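Side-chain contacts in regulatory protein RecX (Lactobacillus reuteri, PDB 3D5L), which probably modulates the activity of RecA, the recombinase of bacterial DNA repair: residues 167-170 with 171-175; 175-178 with 179-182; 193-196 with 197-200. All coordinates share one frame; numbering follows the deposited sequence.

All three contacts are local and belong to the third three-helix domain of RecX. Contacts 1 and 2 are surface contacts at one corner: contact 1 closes helix 155-172, contact 2 opens helix 178-191, and they share N175 and are joined by R181, which reaches back to F170. Their side chains are mainly arginines and other charged residues, with buried L169 and the partly exposed F170 and Y173 giving the apolar share. Contact 3 follows the far end of helix 178-191 and begins helix 196-202. It is partly buried, with F194 and V198 turned into the domain and serines outside. Y199 links it to both others, lying near F170 and E182.

Contact 1 (167-170 with 171-175); sequences LKLF and RRYRN
The guanidinium of R172 has L169 CD2 over one face, offset toward the rim, the methyl lying 4.3 Å from NH1. The same arginine uses its chain on the next ring: R172 CG stands 4.2 Å above the centre of one face of Y173, while L169 O approaches that ring obliquely, 3.2 Å from Y173 CD2. A third flat group, the guanidinium of R174, lies with one face against R171 CA. These contacts lie at the C-terminal end of helix 155-172 in the third three-helix domain of RecX, where Y173 is the first residue to leave helical geometry.

R171 N, R172 N and Y173 N still bond to the carbonyls four residues back, the last to L169 O at 3.0 Å. L169 suits the buried side, because its CD2 can touch both the guanidinium of R172 and, at 4.3 Å, CE2 of Y173. The long polar chains suit the outside. With CG anti to the backbone N (chi1 178°) and a bend at chi3 of -63°, R172 runs beside K168, both ends pointing the same way. K168 NZ and R172 NH2 come to 2.7 Å, yet both are donors and carry like charge, so the modelled pair would probably be repulsive and its spacing is doubtful.

The F170 side chain packs on V185 and on the side chain of E182, both of helix 178-191. At its backbone, R174 CB rests 3.7 Å from F170 O.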
loop_
_atom_site.group_PDB
_atom_site.type_symbol
_atom_site.label_atom_id
_atom_site.label_comp_id
_atom_site.label_asym_id
_atom_site.label_seq_id
_atom_site.Cartn_x
_atom_site.Cartn_y
_atom_site.Cartn_z
ATOM N N LEU A 167 27.763 19.532 -0.592
ATOM C CA LEU A 167 28.724 19.911 0.432
ATOM C C LEU A 167 29.240 18.666 1.115
ATOM O O LEU A 167 30.397 18.594 1.519
ATOM C CB LEU A 167 28.081 20.835 1.472
ATOM C CG LEU A 167 27.703 22.245 1.005
ATOM C CD1 LEU A 167 27.260 23.067 2.216
ATOM C CD2 LEU A 167 28.902 22.912 0.318
ATOM N N LYS A 168 28.358 17.689 1.244
ATOM C CA LYS A 168 28.689 16.424 1.870
ATOM C C LYS A 168 29.552 15.605 0.906
ATOM O O LYS A 168 30.434 14.864 1.340
ATOM C CB LYS A 168 27.392 15.691 2.230
ATOM C CG LYS A 168 27.540 14.259 2.705
ATOM C CD LYS A 168 26.204 13.764 3.259
ATOM C CE LYS A 168 26.136 12.248 3.358
ATOM N NZ LYS A 168 25.987 11.588 2.026
ATOM N N LEU A 169 29.306 15.748 -0.398
ATOM C CA LEU A 169 30.092 15.029 -1.400
ATOM C C LEU A 169 31.466 15.688 -1.556
ATOM O O LEU A 169 32.464 15.007 -1.767
ATOM C CB LEU A 169 29.367 15.001 -2.759
ATOM C CG LEU A 169 28.014 14.278 -2.790
ATOM C CD1 LEU A 169 27.430 14.334 -4.190
ATOM C CD2 LEU A 169 28.175 12.830 -2.356
ATOM N N PHE A 170 31.513 17.013 -1.443
ATOM C CA PHE A 170 32.770 17.739 -1.575
ATOM C C PHE A 170 33.701 17.450 -0.406
ATOM O O PHE A 170 34.930 17.496 -0.550
ATOM C CB PHE A 170 32.514 19.243 -1.689
ATOM C CG PHE A 170 32.645 19.767 -3.090
ATOM C CD1 PHE A 170 33.882 19.789 -3.725
ATOM C CD2 PHE A 170 31.530 20.216 -3.787
ATOM C CE1 PHE A 170 34.009 20.247 -5.034
ATOM C CE2 PHE A 170 31.644 20.680 -5.107
ATOM C CZ PHE A 170 32.884 20.694 -5.728
ATOM N N ARG A 171 33.104 17.143 0.739
ATOM C CA ARG A 171 33.853 16.816 1.939
ATOM C C ARG A 171 34.262 15.344 1.889
ATOM O O ARG A 171 35.361 14.974 2.302
ATOM C CB ARG A 171 32.995 17.088 3.181
ATOM C CG ARG A 171 33.622 16.623 4.478
ATOM C CD ARG A 171 33.013 17.348 5.668
ATOM N NE ARG A 171 33.533 16.849 6.940
ATOM C CZ ARG A 171 33.280 15.637 7.428
ATOM N NH1 ARG A 171 32.510 14.789 6.753
ATOM N NH2 ARG A 171 33.798 15.272 8.594
ATOM N N ARG A 172 33.375 14.512 1.357
ATOM C CA ARG A 172 33.640 13.089 1.241
ATOM C C ARG A 172 34.758 12.776 0.241
ATOM O O ARG A 172 35.476 11.799 0.415
ATOM C CB ARG A 172 32.364 12.349 0.831
ATOM C CG ARG A 172 32.554 10.853 0.635
ATOM C CD ARG A 172 31.301 10.185 0.090
ATOM N NE ARG A 172 30.174 10.277 1.015
ATOM C CZ ARG A 172 28.976 9.736 0.794
ATOM N NH1 ARG A 172 28.747 9.058 -0.327
ATOM N NH2 ARG A 172 28.003 9.879 1.690
ATOM N N TYR A 173 34.903 13.597 -0.800
ATOM C CA TYR A 173 35.937 13.379 -1.816
ATOM C C TYR A 173 36.985 14.483 -1.826
ATOM O O TYR A 173 37.542 14.810 -2.883
ATOM C CB TYR A 173 35.304 13.285 -3.206
ATOM C CG TYR A 173 34.330 12.143 -3.346
ATOM C CD1 TYR A 173 34.763 10.817 -3.307
ATOM C CD2 TYR A 173 32.964 12.389 -3.498
ATOM C CE1 TYR A 173 33.853 9.755 -3.416
ATOM C CE2 TYR A 173 32.048 11.345 -3.607
ATOM C CZ TYR A 173 32.498 10.030 -3.567
ATOM O OH TYR A 173 31.592 8.995 -3.686
ATOM N N ARG A 174 37.240 15.044 -0.644
ATOM C CA ARG A 174 38.205 16.126 -0.450
ATOM C C ARG A 174 39.631 15.694 -0.762
ATOM O O ARG A 174 40.519 16.524 -0.908
ATOM C CB ARG A 174 38.155 16.618 1.004
ATOM C CG ARG A 174 38.446 15.518 2.035
ATOM C CD ARG A 174 38.665 16.045 3.464
ATOM N NE ARG A 174 37.504 16.739 4.014
ATOM C CZ ARG A 174 37.188 18.010 3.760
ATOM N NH1 ARG A 174 37.954 18.749 2.959
ATOM N NH2 ARG A 174 36.099 18.543 4.306
ATOM N N ASN A 175 39.830 14.386 -0.859
ATOM C CA ASN A 175 41.133 13.794 -1.126
ATOM C C ASN A 175 41.532 13.809 -2.605
ATOM O O ASN A 175 42.715 13.696 -2.938
ATOM C CB ASN A 175 41.125 12.357 -0.620
ATOM C CG ASN A 175 40.041 11.522 -1.276
ATOM O OD1 ASN A 175 38.854 11.874 -1.238
ATOM N ND2 ASN A 175 40.441 10.403 -1.880
#

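Contact 2 (175-178 with 179-182)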
loop_
_atom_site.group_PDB
_atom_site.type_symbol
_atom_site.label_atom_id
_atom_site.label_comp_id
_atom_site.label_asym_id
_atom_site.label_seq_id
_atom_site.Cartn_x
_atom_site.Cartn_y
_atom_site.Cartn_z
ATOM N N ASN A 175 39.830 14.386 -0.859
ATOM C CA ASN A 175 41.133 13.794 -1.126
ATOM C C ASN A 175 41.532 13.809 -2.605
ATOM O O ASN A 175 42.715 13.696 -2.938
ATOM C CB ASN A 175 41.125 12.357 -0.620
ATOM C CG ASN A 175 40.041 11.522 -1.276
ATOM O OD1 ASN A 175 38.854 11.874 -1.238
ATOM N ND2 ASN A 175 40.441 10.403 -1.880
ATOM N N GLN A 176 40.538 13.955 -3.480
ATOM C CA GLN A 176 40.745 13.965 -4.931
ATOM C C GLN A 176 41.067 15.343 -5.498
ATOM O O GLN A 176 40.680 16.360 -4.934
ATOM C CB GLN A 176 39.503 13.395 -5.627
ATOM C CG GLN A 176 39.226 11.948 -5.251
ATOM C CD GLN A 176 38.032 11.369 -5.972
ATOM O OE1 GLN A 176 37.650 11.847 -7.043
ATOM N NE2 GLN A 176 37.448 10.321 -5.405
ATOM N N PRO A 177 41.803 15.389 -6.621
ATOM C CA PRO A 177 42.180 16.652 -7.274
ATOM C C PRO A 177 40.994 17.410 -7.900
ATOM O O PRO A 177 39.962 16.821 -8.204
ATOM C CB PRO A 177 43.200 16.207 -8.322
ATOM C CG PRO A 177 42.758 14.809 -8.658
ATOM C CD PRO A 177 42.415 14.236 -7.308
ATOM N N GLU A 178 41.176 18.719 -8.071
ATOM C CA GLU A 178 40.199 19.646 -8.647
ATOM C C GLU A 178 39.139 19.065 -9.565
ATOM O O GLU A 178 37.981 18.946 -9.190
ATOM C CB GLU A 178 40.925 20.741 -9.426
ATOM C CG GLU A 178 41.954 21.525 -8.640
ATOM C CD GLU A 178 41.339 22.316 -7.510
ATOM O OE1 GLU A 178 41.995 23.264 -7.024
ATOM O OE2 GLU A 178 40.198 21.986 -7.110
ATOM N N ARG A 179 39.555 18.725 -10.781
ATOM C CA ARG A 179 38.672 18.187 -11.808
ATOM C C ARG A 179 37.953 16.897 -11.422
ATOM O O ARG A 179 36.761 16.734 -11.701
ATOM C CB ARG A 179 39.459 17.983 -13.117
ATOM C CG ARG A 179 38.614 17.469 -14.280
ATOM C CD ARG A 179 39.286 17.710 -15.639
ATOM N NE ARG A 179 38.653 16.933 -16.702
ATOM C CZ ARG A 179 37.470 17.211 -17.245
ATOM N NH1 ARG A 179 36.777 18.263 -16.838
ATOM N NH2 ARG A 179 36.964 16.418 -18.182
ATOM N N ARG A 180 38.664 15.977 -10.785
ATOM C CA ARG A 180 38.032 14.723 -10.390
ATOM C C ARG A 180 37.047 14.940 -9.269
ATOM O O ARG A 180 35.990 14.314 -9.238
ATOM C CB ARG A 180 39.061 13.699 -9.922
ATOM C CG ARG A 180 39.730 12.931 -11.031
ATOM C CD ARG A 180 40.701 11.921 -10.449
ATOM N NE ARG A 180 41.410 11.180 -11.487
ATOM C CZ ARG A 180 40.819 10.422 -12.406
ATOM N NH1 ARG A 180 39.493 10.306 -12.427
ATOM N NH2 ARG A 180 41.559 9.763 -13.295
ATOM N N ARG A 181 37.396 15.833 -8.355
ATOM C CA ARG A 181 36.554 16.103 -7.203
ATOM C C ARG A 181 35.209 16.666 -7.620
ATOM O O ARG A 181 34.170 16.194 -7.166
ATOM C CB ARG A 181 37.255 17.077 -6.269
ATOM C CG ARG A 181 36.623 17.199 -4.904
ATOM C CD ARG A 181 37.364 18.249 -4.117
ATOM N NE ARG A 181 36.846 18.385 -2.768
ATOM C CZ ARG A 181 37.281 19.287 -1.894
ATOM N NH1 ARG A 181 38.246 20.129 -2.244
ATOM N NH2 ARG A 181 36.749 19.349 -0.677
ATOM N N GLU A 182 35.238 17.668 -8.492
ATOM C CA GLU A 182 34.020 18.297 -8.973
ATOM C C GLU A 182 33.159 17.291 -9.753
ATOM O O GLU A 182 31.970 17.147 -9.472
ATOM C CB GLU A 182 34.347 19.500 -9.869
ATOM C CG GLU A 182 35.589 20.309 -9.476
ATOM C CD GLU A 182 35.483 21.020 -8.128
ATOM O OE1 GLU A 182 34.506 21.776 -7.927
ATOM O OE2 GLU A 182 36.390 20.837 -7.273
HETATM O O HOH W 1 40.363 18.937 -4.174
#
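Q176 and R180 cross at about a right angle, the Q176 amide turned 78° from the R180 guanidinium. Q176 CG lies beside its own backbone N (chi1 -62°) and the chain runs extended, which carries OE1 to 3.7 Å from R180 CB. P177 meets R180 differently: the two lie side by side, with P177 CG 4.0 Å from R180 CD, so the rigid ring packs along the aliphatic part of the arginine and leaves its charged end to the surface.

R181 is stretched from CG to NE, with CG anti to the backbone N (chi1 -167°). That reach lets NH2 bond to F170 O on the preceding helix, while NH1 donates to a water at 3.1 Å that in turn donates to Q176 O at 2.7 Å. From helix 178-191 the arginine thus reaches both helix 155-172 and the loop.

E178 and E182 are both bent at chi2 and point the same way, their OE2 atoms 4.0 Å apart, a pairing of like charges likely to be mildly unfavourable. The E182 carboxylate also lies beside F170 and the Y199 hydroxyl. An alanine here, lacking the carboxylate arm, would probably open a gap beside the F170 ring and leave the Y199 hydroxyl end without that neighbour. R181 N donates to P177 O at 2.8 Å, a nearly straight bond that begins the first turn of helix 178-191, at the loop joining helices 155-172 and 178-191 in the third three-helix domain of RecX.

Contact 3 (193-196 with 197-200)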
loop_
_atom_site.group_PDB
_atom_site.type_symbol
_atom_site.label_atom_id
_atom_site.label_comp_id
_atom_site.label_asym_id
_atom_site.label_seq_id
_atom_site.Cartn_x
_atom_site.Cartn_y
_atom_site.Cartn_z
ATOM N N GLY A 193 19.308 11.619 -8.675
ATOM C CA GLY A 193 18.070 12.078 -9.279
ATOM C C GLY A 193 17.979 13.551 -9.618
ATOM O O GLY A 193 16.910 14.034 -10.019
ATOM N N PHE A 194 19.084 14.274 -9.462
ATOM C CA PHE A 194 19.101 15.703 -9.757
ATOM C C PHE A 194 19.580 15.953 -11.186
ATOM O O PHE A 194 20.596 15.408 -11.611
ATOM C CB PHE A 194 20.012 16.434 -8.764
ATOM C CG PHE A 194 19.522 16.396 -7.332
ATOM C CD1 PHE A 194 18.509 17.250 -6.902
ATOM C CD2 PHE A 194 20.098 15.531 -6.410
ATOM C CE1 PHE A 194 18.086 17.246 -5.576
ATOM C CE2 PHE A 194 19.681 15.519 -5.083
ATOM C CZ PHE A 194 18.673 16.379 -4.660
ATOM N N SER A 195 18.843 16.777 -11.923
ATOM C CA SER A 195 19.179 17.095 -13.308
ATOM C C SER A 195 20.474 17.900 -13.432
ATOM O O SER A 195 20.949 18.498 -12.463
ATOM C CB SER A 195 18.029 17.866 -13.963
ATOM O OG SER A 195 17.807 19.100 -13.302
ATOM N N SER A 196 21.032 17.913 -14.639
ATOM C CA SER A 196 22.283 18.616 -14.920
ATOM C C SER A 196 22.239 20.091 -14.556
ATOM O O SER A 196 23.196 20.632 -14.009
ATOM C CB SER A 196 22.636 18.487 -16.406
ATOM O OG SER A 196 22.684 17.124 -16.803
ATOM N N SER A 197 21.124 20.735 -14.868
ATOM C CA SER A 197 20.957 22.157 -14.599
ATOM C C SER A 197 20.931 22.545 -13.125
ATOM O O SER A 197 20.890 23.734 -12.802
ATOM C CB SER A 197 19.687 22.662 -15.284
ATOM O OG SER A 197 18.594 21.807 -14.998
ATOM N N VAL A 198 20.953 21.557 -12.234
ATOM C CA VAL A 198 20.926 21.835 -10.802
ATOM C C VAL A 198 22.322 22.116 -10.275
ATOM O O VAL A 198 22.497 22.932 -9.374
ATOM C CB VAL A 198 20.318 20.666 -10.001
ATOM C CG1 VAL A 198 20.283 21.010 -8.514
ATOM C CG2 VAL A 198 18.912 20.372 -10.508
ATOM N N TYR A 199 23.317 21.434 -10.828
ATOM C CA TYR A 199 24.686 21.663 -10.396
ATOM C C TYR A 199 25.061 23.065 -10.871
ATOM O O TYR A 199 25.689 23.835 -10.148
ATOM C CB TYR A 199 25.633 20.627 -11.007
ATOM C CG TYR A 199 27.073 20.847 -10.606
ATOM C CD1 TYR A 199 27.469 20.726 -9.275
ATOM C CD2 TYR A 199 28.031 21.234 -11.545
ATOM C CE1 TYR A 199 28.779 20.991 -8.886
ATOM C CE2 TYR A 199 29.348 21.504 -11.164
ATOM C CZ TYR A 199 29.715 21.385 -9.832
ATOM O OH TYR A 199 31.007 21.684 -9.441
ATOM N N GLU A 200 24.658 23.383 -12.097
ATOM C CA GLU A 200 24.907 24.691 -12.692
ATOM C C GLU A 200 23.900 25.653 -12.060
ATOM O O GLU A 200 23.129 26.317 -12.754
ATOM C CB GLU A 200 24.691 24.620 -14.211
ATOM C CG GLU A 200 24.846 25.953 -14.956
ATOM C CD GLU A 200 26.171 26.079 -15.701
ATOM O OE1 GLU A 200 26.441 27.166 -16.262
ATOM O OE2 GLU A 200 26.935 25.089 -15.736
#
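A loop between two helices carries this contact: helix 178-191 ends in a Schellman motif at G193, and helix 196-202 starts a few residues later, both in the third three-helix domain of RecX. G193 has phi 102°, where a side chain would press on the carbonyl O of the residue before it; glycine avoids that crowding.

F194 and V198 meet on the inner side, their CB atoms 4.4 Å apart, and the V198 CG1 methyl comes up to the F194 ring obliquely. Both are buried and apolar, which suits the apolar surroundings of F194, where A162 and L165 of helix 155-172 and L189 lie against it; V198 lies against A162 and Q158.

The outer side is made by serines. S195 OG sits between its own backbone N and carbonyl carbon (chi1 62°), a position that puts it 3.3 Å from V198 CG2 and equally 3.3 Å from S197 OG. The two hydroxyls are hydrogen-bonded, and either could be the donor. A small polar side chain fits this place, since it can pack against a methyl and bond to a hydroxyl at once.

The backbone then winds into the helix. V198 N donates to S195 O at 3.1 Å, and Y199 N donates to S196 O at 3.3 Å with a bend to 138°. Both bonds span three residues, and both donors lie above the carbonyl planes.

The Y199 side chain touches E182 and Q186 of helix 178-191, and E200 pairs with K203 in a salt bridge. The chemistry therefore divides by side: mostly apolar packing places the inner face against helix 155-172, while the hydroxyl pair and the i to i+3 backbone bonds hold the exposed turn with rather modest strength, in keeping with a weakly bonded helix.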